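Local coordinates for genome polyprotein (Rhinovirus C, PDB 6KU8), which is a cysteine protease of the picornain 3C family that probably cleaves the viral polyprotein and is bound here by the inhibitor rupintrivir, at residues Ala12-Asn17 against Gly151-Asn156; Asp48-Asp53 against Thr76-Asp81. All coordinates share one frame; numbering follows the deposited sequence.

Contact 1: Ala12-Asn17 against Gly151-Asn156; sequences ALIKRN and GGVIAN
In the chymotrypsin-like fold of this 3C protease, the N-terminal helix 8-17 packs against the second barrel by laying Leu13 and Ile14 over Val153, the first residue of strand 153-156. The preceding Gly151 and Gly152 belong to the GxCGG signature of picornain 3C, although the side chain of Val153 itself is about 14 Å from the bound inhibitor. Helix and strand keep their backbones well apart, with Ile14 CA 8.2 Å from Val153 CA, and the side chains span the gap. Val153 spreads its two methyls like a fork, one for each helix residue. Its CG1 meets Leu13 CD2 at 3.9 Å, the two side chains meeting at a slant; Leu13 gets there with CG anti to the backbone N (chi1 179°), while its other methyl, CD1, turns off from the strand. Ile14 starts less well aimed, but its CG1 branch carries CD1 back to the valine, and the two side chains run past one another in opposite senses. No hydrogen bond joins the segments, so the contact rests on methyl-to-methyl packing in a buried setting. Ile160 touches both Leu13 and Val153, and Ala106 of strand 100-107 touches Ile14. Val153 also reaches Asn29 and Leu31 of strand 26-34 in the first barrel, which places it where the helix and both barrels come together. On the side of Ile14, the closest approach is CD1 to Val153 CG2, 3.9 Å.

Contact 2: Asp48-Asp53 against Thr76-Asp81; sequences DSVTID and TLLWLD
Ile52 and Leu80 meet tip to tip inside the first barrel, where strands 49-52 and 75-80 face each other across the interior. The short segments run almost at right angles (88°), their axes 9.6 Å apart at closest approach, and only side chains fill the distance. Ile52 CD1 is a bump set against the branched end of Leu80, 3.9 Å from Leu80 CD1 and 4.2 Å from Leu80 CD2. Its extended chain (chi2 174°) pushes that methyl well forward from the strand. Val50 answers with a second, shorter bump: its CG2 faces the hollow between the leucines, 4.3 Å from Leu80 CD2 and 4.5 Å from Leu78 CD1. Val50 CG1 lies beside the same Leu78 CD1 at 4.4 Å, a looser fit than at Ile52. Ile21 of strand 18-23 touches both Val50 and Leu78 and continues the apolar filling, while Val57 of strand 55-66 packs on Ile52. All four touching residues are buried and meet solely through aliphatic carbons. With no hydrogen bond across, cohesion here comes from dispersion and the exclusion of water, and complementarity of shape takes the place of directional bonding.

In the fold
From the N terminus the chain leaves helix 8-17, the first half of contact 1, and builds the six-stranded first barrel. Within it, strand 49-52 is followed by the long strand 55-66, and contact 2 closes a loop of 22 residues when strand 75-80 arrives across the barrel interior. The chain then goes on to the second sheet, and contact 1 closes only at Gly151-Asn156, with 133 residues between its two segments, so the small loop lies wholly within the large one. Contact 2 thus binds one barrel internally, whereas contact 1 ties the N-terminal helix to the other. Their centres are about 17 Å apart and they do not touch.

Contact 1: Ala12-Asn17 against Gly151-Asn156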
loop_
_atom_site.group_PDB
_atom_site.type_symbol
_atom_site.label_atom_id
_atom_site.label_comp_id
_atom_site.label_asym_id
_atom_site.label_seq_id
_atom_site.Cartn_x
_atom_site.Cartn_y
_atom_site.Cartn_z
ATOM N N ALA A 12 -12.625 -9.118 1.681
ATOM C CA ALA A 12 -12.588 -9.191 3.140
ATOM C C ALA A 12 -11.396 -8.420 3.697
ATOM O O ALA A 12 -11.493 -7.786 4.758
ATOM C CB ALA A 12 -12.555 -10.648 3.592
ATOM N N LEU A 13 -10.265 -8.456 2.991
ATOM C CA LEU A 13 -9.096 -7.680 3.404
ATOM C C LEU A 13 -9.412 -6.189 3.446
ATOM O O LEU A 13 -9.149 -5.507 4.448
ATOM C CB LEU A 13 -7.922 -7.952 2.449
ATOM C CG LEU A 13 -6.632 -7.174 2.768
ATOM C CD1 LEU A 13 -6.139 -7.515 4.149
ATOM C CD2 LEU A 13 -5.545 -7.448 1.720
ATOM N N ILE A 14 -9.981 -5.660 2.361
ATOM C CA ILE A 14 -10.341 -4.243 2.332
ATOM C C ILE A 14 -11.284 -3.906 3.487
ATOM O O ILE A 14 -11.070 -2.935 4.224
ATOM C CB ILE A 14 -10.965 -3.873 0.971
ATOM C CG1 ILE A 14 -10.008 -4.192 -0.186
ATOM C CG2 ILE A 14 -11.367 -2.392 0.938
ATOM C CD1 ILE A 14 -8.688 -3.414 -0.159
ATOM N N LYS A 15 -12.356 -4.693 3.648
ATOM C CA LYS A 15 -13.352 -4.396 4.679
ATOM C C LYS A 15 -12.759 -4.451 6.083
ATOM O O LYS A 15 -13.131 -3.652 6.955
ATOM C CB LYS A 15 -14.524 -5.374 4.580
ATOM C CG LYS A 15 -15.402 -5.160 3.346
ATOM C CD LYS A 15 -16.879 -4.995 3.725
ATOM C CE LYS A 15 -17.406 -6.206 4.499
ATOM N NZ LYS A 15 -18.906 -6.213 4.626
ATOM N N ARG A 16 -11.858 -5.401 6.333
ATOM C CA ARG A 16 -11.401 -5.642 7.700
ATOM C C ARG A 16 -10.232 -4.735 8.075
ATOM O O ARG A 16 -10.155 -4.264 9.215
ATOM C CB ARG A 16 -11.009 -7.111 7.871
ATOM C CG ARG A 16 -10.345 -7.459 9.230
ATOM C CD ARG A 16 -11.281 -7.167 10.430
ATOM N NE ARG A 16 -10.725 -7.528 11.743
ATOM C CZ ARG A 16 -9.862 -6.776 12.434
ATOM N NH1 ARG A 16 -9.422 -5.623 11.935
ATOM N NH2 ARG A 16 -9.421 -7.180 13.621
ATOM N N ASN A 17 -9.329 -4.454 7.128
ATOM C CA ASN A 17 -8.053 -3.832 7.458
ATOM C C ASN A 17 -7.782 -2.492 6.781
ATOM O O ASN A 17 -6.792 -1.846 7.130
ATOM C CB ASN A 17 -6.895 -4.789 7.123
ATOM C CG ASN A 17 -6.366 -5.561 8.352
ATOM O OD1 ASN A 17 -7.038 -5.676 9.391
ATOM N ND2 ASN A 17 -5.147 -6.082 8.231
ATOM N N GLY A 151 -2.060 3.589 -2.530
ATOM C CA GLY A 151 -2.354 2.818 -1.353
ATOM C C GLY A 151 -3.165 1.580 -1.625
ATOM O O GLY A 151 -3.165 0.665 -0.796
ATOM N N GLY A 152 -3.837 1.504 -2.772
ATOM C CA GLY A 152 -4.585 0.312 -3.114
ATOM C C GLY A 152 -3.738 -0.923 -2.891
ATOM O O GLY A 152 -2.528 -0.891 -3.119
ATOM N N VAL A 153 -4.347 -1.994 -2.480
ATOM C CA VAL A 153 -3.666 -3.231 -2.245
ATOM C C VAL A 153 -3.510 -4.060 -3.530
ATOM O O VAL A 153 -4.415 -4.163 -4.278
ATOM C CB VAL A 153 -4.400 -4.088 -1.200
ATOM C CG1 VAL A 153 -3.584 -5.292 -0.859
ATOM C CG2 VAL A 153 -4.751 -3.320 0.056
ATOM N N ILE A 154 -2.330 -4.599 -3.768
ATOM C CA ILE A 154 -2.096 -5.496 -4.880
ATOM C C ILE A 154 -2.061 -6.890 -4.252
ATOM O O ILE A 154 -1.155 -7.196 -3.533
ATOM C CB ILE A 154 -0.798 -5.207 -5.627
ATOM C CG1 ILE A 154 -0.744 -3.775 -6.154
ATOM C CG2 ILE A 154 -0.573 -6.245 -6.706
ATOM C CD1 ILE A 154 -1.827 -3.360 -7.063
ATOM N N ALA A 155 -3.065 -7.690 -4.566
ATOM C CA ALA A 155 -3.234 -9.004 -3.983
ATOM C C ALA A 155 -4.199 -9.949 -4.661
ATOM O O ALA A 155 -4.903 -9.561 -5.551
ATOM C CB ALA A 155 -3.731 -8.842 -2.570
ATOM N N ASN A 156 -4.140 -11.205 -4.239
ATOM C CA ASN A 156 -5.152 -12.194 -4.603
ATOM C C ASN A 156 -5.247 -13.165 -3.430
ATOM O O ASN A 156 -4.650 -12.928 -2.380
ATOM C CB ASN A 156 -4.823 -12.857 -5.951
ATOM C CG ASN A 156 -3.514 -13.645 -5.929
ATOM O OD1 ASN A 156 -3.009 -14.007 -4.868
ATOM N ND2 ASN A 156 -2.962 -13.906 -7.108
#

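Contact 2: Asp48-Asp53 against Thr76-Asp81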
loop_
_atom_site.group_PDB
_atom_site.type_symbol
_atom_site.label_atom_id
_atom_site.label_comp_id
_atom_site.label_asym_id
_atom_site.label_seq_id
_atom_site.Cartn_x
_atom_site.Cartn_y
_atom_site.Cartn_z
ATOM N N ASP A 48 1.913 14.274 12.072
ATOM C CA ASP A 48 1.916 13.664 13.395
ATOM C C ASP A 48 0.531 13.194 13.801
ATOM O O ASP A 48 0.406 12.347 14.689
ATOM C CB ASP A 48 2.471 14.641 14.431
ATOM C CG ASP A 48 3.954 14.901 14.245
ATOM O OD1 ASP A 48 4.391 16.036 14.522
ATOM O OD2 ASP A 48 4.676 13.975 13.813
ATOM N N SER A 49 -0.509 13.714 13.172
ATOM C CA SER A 49 -1.806 13.070 13.224
ATOM C C SER A 49 -2.371 13.045 11.815
ATOM O O SER A 49 -2.081 13.921 10.990
ATOM C CB SER A 49 -2.773 13.765 14.215
ATOM O OG SER A 49 -3.452 14.839 13.611
ATOM N N VAL A 50 -3.152 12.003 11.543
ATOM C CA VAL A 50 -3.676 11.731 10.218
ATOM C C VAL A 50 -5.186 11.593 10.322
ATOM O O VAL A 50 -5.722 11.151 11.345
ATOM C CB VAL A 50 -3.047 10.458 9.600
ATOM C CG1 VAL A 50 -1.550 10.661 9.360
ATOM C CG2 VAL A 50 -3.269 9.261 10.516
ATOM N N THR A 51 -5.869 11.992 9.257
ATOM C CA THR A 51 -7.310 11.811 9.136
ATOM C C THR A 51 -7.584 10.416 8.589
ATOM O O THR A 51 -7.266 10.122 7.431
ATOM C CB THR A 51 -7.909 12.871 8.223
ATOM O OG1 THR A 51 -7.463 14.160 8.649
ATOM C CG2 THR A 51 -9.432 12.819 8.284
ATOM N N ILE A 52 -8.178 9.564 9.420
ATOM C CA ILE A 52 -8.570 8.214 9.040
ATOM C C ILE A 52 -10.086 8.119 9.150
ATOM O O ILE A 52 -10.649 8.401 10.213
ATOM C CB ILE A 52 -7.890 7.168 9.925
ATOM C CG1 ILE A 52 -6.366 7.296 9.797
ATOM C CG2 ILE A 52 -8.360 5.776 9.555
ATOM C CD1 ILE A 52 -5.616 6.406 10.750
ATOM N N ASP A 53 -10.739 7.727 8.054
ATOM C CA ASP A 53 -12.201 7.645 7.994
ATOM C C ASP A 53 -12.840 8.901 8.596
ATOM O O ASP A 53 -13.807 8.834 9.357
ATOM C CB ASP A 53 -12.720 6.374 8.688
ATOM C CG ASP A 53 -12.229 5.084 8.024
ATOM O OD1 ASP A 53 -11.923 5.121 6.813
ATOM O OD2 ASP A 53 -12.145 4.028 8.709
ATOM N N THR A 76 5.606 3.860 3.979
ATOM C CA THR A 76 5.735 4.401 5.320
ATOM C C THR A 76 4.865 3.581 6.260
ATOM O O THR A 76 3.713 3.279 5.932
ATOM C CB THR A 76 5.324 5.872 5.341
ATOM O OG1 THR A 76 6.310 6.639 4.641
ATOM C CG2 THR A 76 5.191 6.371 6.762
ATOM N N LEU A 77 5.436 3.187 7.407
ATOM C CA LEU A 77 4.691 2.521 8.468
ATOM C C LEU A 77 4.174 3.567 9.441
ATOM O O LEU A 77 4.928 4.453 9.859
ATOM C CB LEU A 77 5.568 1.516 9.231
ATOM C CG LEU A 77 6.348 0.407 8.513
ATOM C CD1 LEU A 77 6.889 -0.599 9.513
ATOM C CD2 LEU A 77 5.484 -0.291 7.478
ATOM N N LEU A 78 2.896 3.479 9.795
ATOM C CA LEU A 78 2.328 4.308 10.852
ATOM C C LEU A 78 1.977 3.418 12.031
ATOM O O LEU A 78 1.311 2.390 11.860
ATOM C CB LEU A 78 1.079 5.056 10.393
ATOM C CG LEU A 78 1.153 5.887 9.117
ATOM C CD1 LEU A 78 -0.226 6.468 8.831
ATOM C CD2 LEU A 78 2.220 6.968 9.246
ATOM N N TRP A 79 2.436 3.795 13.217
ATOM C CA TRP A 79 1.988 3.161 14.453
ATOM C C TRP A 79 0.993 4.126 15.081
ATOM O O TRP A 79 1.356 5.244 15.465
ATOM C CB TRP A 79 3.153 2.850 15.391
ATOM C CG TRP A 79 4.205 1.944 14.797
ATOM C CD1 TRP A 79 5.233 2.311 13.976
ATOM C CD2 TRP A 79 4.348 0.531 15.009
ATOM N NE1 TRP A 79 5.994 1.216 13.649
ATOM C CE2 TRP A 79 5.474 0.111 14.274
ATOM C CE3 TRP A 79 3.633 -0.415 15.747
ATOM C CZ2 TRP A 79 5.907 -1.215 14.261
ATOM C CZ3 TRP A 79 4.058 -1.738 15.728
ATOM C CH2 TRP A 79 5.187 -2.126 14.991
ATOM N N LEU A 80 -0.260 3.699 15.161
ATOM C CA LEU A 80 -1.395 4.565 15.444
ATOM C C LEU A 80 -1.842 4.459 16.893
ATOM O O LEU A 80 -1.790 3.390 17.504
ATOM C CB LEU A 80 -2.563 4.206 14.525
ATOM C CG LEU A 80 -2.188 4.273 13.045
ATOM C CD1 LEU A 80 -3.281 3.639 12.180
ATOM C CD2 LEU A 80 -1.989 5.717 12.657
ATOM N N ASP A 81 -2.310 5.584 17.432
ATOM C CA ASP A 81 -2.796 5.638 18.811
ATOM C C ASP A 81 -4.278 5.274 18.825
ATOM O O ASP A 81 -5.164 6.125 18.882
ATOM C CB ASP A 81 -2.541 7.012 19.414
ATOM C CG ASP A 81 -2.810 7.047 20.912
ATOM O OD1 ASP A 81 -2.830 5.967 21.543
ATOM O OD2 ASP A 81 -3.001 8.147 21.451
#